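Local coordinates for protein phiAB6 tailspike (Unidentified phage, PDB 5JS4) that forms a trimeric beta-helical phage tailspike that probably binds and fragments the exopolysaccharide of Acinetobacter baumannii, at residues G301-V305 with H366-I370. Sequence-based numbering, arbitrary orientation.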
loop_
_atom_site.group_PDB
_atom_site.type_symbol
_atom_site.label_atom_id
_atom_site.label_comp_id
_atom_site.label_asym_id
_atom_site.label_seq_id
_atom_site.Cartn_x
_atom_site.Cartn_y
_atom_site.Cartn_z
ATOM N N GLY A 301 0.376 11.548 -28.973
ATOM C CA GLY A 301 -0.493 12.002 -27.906
ATOM C C GLY A 301 -1.388 10.913 -27.365
ATOM O O GLY A 301 -1.804 10.003 -28.090
ATOM N N CYS A 302 -1.674 11.025 -26.075
ATOM C CA CYS A 302 -2.586 10.140 -25.379
ATOM C C CYS A 302 -3.884 10.911 -25.186
ATOM O O CYS A 302 -3.990 11.766 -24.305
ATOM C CB CYS A 302 -1.975 9.740 -24.037
ATOM S SG CYS A 302 -3.046 8.749 -22.982
ATOM N N GLY A 303 -4.864 10.622 -26.036
ATOM C CA GLY A 303 -6.089 11.412 -26.092
ATOM C C GLY A 303 -7.250 10.786 -25.349
ATOM O O GLY A 303 -7.155 9.672 -24.833
ATOM N N LYS A 304 -8.358 11.518 -25.287
ATOM C CA LYS A 304 -9.602 10.956 -24.789
ATOM C C LYS A 304 -10.198 10.069 -25.874
ATOM O O LYS A 304 -9.701 10.026 -27.007
ATOM C CB LYS A 304 -10.584 12.061 -24.385
ATOM C CG LYS A 304 -10.032 13.009 -23.332
ATOM C CD LYS A 304 -11.063 14.032 -22.881
ATOM C CE LYS A 304 -10.424 15.125 -22.040
ATOM N NZ LYS A 304 -11.346 16.277 -21.828
ATOM N N VAL A 305 -11.260 9.358 -25.520
ATOM C CA VAL A 305 -11.902 8.418 -26.429
ATOM C C VAL A 305 -12.965 9.181 -27.214
ATOM O O VAL A 305 -14.156 9.127 -26.905
ATOM C CB VAL A 305 -12.477 7.216 -25.648
ATOM C CG1 VAL A 305 -13.121 6.201 -26.583
ATOM C CG2 VAL A 305 -11.365 6.548 -24.846
ATOM N N HIS A 366 0.808 5.852 -20.673
ATOM C CA HIS A 366 0.106 6.950 -21.329
ATOM C C HIS A 366 -0.379 6.523 -22.703
ATOM O O HIS A 366 0.049 7.055 -23.730
ATOM C CB HIS A 366 0.993 8.196 -21.392
ATOM C CG HIS A 366 1.380 8.716 -20.044
ATOM N ND1 HIS A 366 0.707 9.746 -19.424
ATOM C CD2 HIS A 366 2.349 8.328 -19.183
ATOM C CE1 HIS A 366 1.258 9.982 -18.246
ATOM N NE2 HIS A 366 2.254 9.134 -18.075
ATOM N N ILE A 367 -1.274 5.538 -22.700
ATOM C CA ILE A 367 -1.890 5.057 -23.928
ATOM C C ILE A 367 -3.409 5.054 -23.824
ATOM O O ILE A 367 -3.981 4.947 -22.734
ATOM C CB ILE A 367 -1.381 3.651 -24.333
ATOM C CG1 ILE A 367 -1.803 2.575 -23.319
ATOM C CG2 ILE A 367 0.133 3.678 -24.508
ATOM C CD1 ILE A 367 -1.520 1.159 -23.777
ATOM N N THR A 368 -4.042 5.187 -24.983
ATOM C CA THR A 368 -5.482 5.069 -25.123
ATOM C C THR A 368 -5.739 4.121 -26.283
ATOM O O THR A 368 -5.327 4.399 -27.408
ATOM C CB THR A 368 -6.121 6.436 -25.405
ATOM O OG1 THR A 368 -5.781 7.337 -24.349
ATOM C CG2 THR A 368 -7.638 6.327 -25.499
ATOM N N LEU A 369 -6.404 3.003 -25.999
ATOM C CA LEU A 369 -6.699 1.993 -27.016
ATOM C C LEU A 369 -8.197 1.781 -27.106
ATOM O O LEU A 369 -8.875 1.663 -26.083
ATOM C CB LEU A 369 -5.999 0.673 -26.701
ATOM C CG LEU A 369 -4.475 0.745 -26.557
ATOM C CD1 LEU A 369 -3.909 -0.629 -26.247
ATOM C CD2 LEU A 369 -3.812 1.308 -27.804
ATOM N N ILE A 370 -8.699 1.736 -28.339
ATOM C CA ILE A 370 -10.137 1.736 -28.606
ATOM C C ILE A 370 -10.498 0.594 -29.558
ATOM O O ILE A 370 -9.951 0.496 -30.657
ATOM C CB ILE A 370 -10.594 3.082 -29.208
ATOM C CG1 ILE A 370 -10.061 4.268 -28.386
ATOM C CG2 ILE A 370 -12.113 3.155 -29.278
ATOM C CD1 ILE A 370 -8.742 4.830 -28.870
#
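T368 gives the loop 301-305 its one hydrogen bond to the segment 366-370: OG1 donates to the backbone O of G303 over 2.8 Å. The donor lies in the carbonyl plane, and the C=O...OG1 angle of 152° brings the hydroxyl in close to the direction of the C=O bond. The loop is also held by strand 340-345, where the T341 hydroxyl bonds to both G301 O and G303 N.

Sulfur and backbone contacts make up a second group. C302 SG, anti to the backbone N (chi1 175°), is turned toward the T368 hydroxyl; it ends 3.4 Å from T368 OG1 and 3.7 Å from I367 N, while C302 CB rests 3.4 Å from H366 O. These are packing distances, made where the chain turns a corner at H366. N363 and Y360 of the second subunit pack on C302 and K304, so the contact lies at the trimer interface.

Apolar contacts follow further along. The two methyls of V305 divide the work: CG2 meets T368 CG2 at 3.8 Å, and CG1 reaches I370 CG1 at 4.0 Å, the V305 and I370 side chains running past one another in opposite senses. With chi1 at -57°, T368 sets OG1 beside its backbone N, facing G303 O, and CG2 anti to that N, against V305.

The two segments run 30° apart, and the one hydrogen bond between them comes from a side chain, so the loop follows the strand without backbone pairing. T368 and I370 point toward the loop, whereas I367 and L369 point away. I370 also lines a pocket, with Y310, R343, N371 and Y394, that holds malonic acid, probably from the crystallisation liquor. The loop packs over the T368 and I370 side of strand 362-370, in a parallel beta-helix of the pectate lyase-like kind.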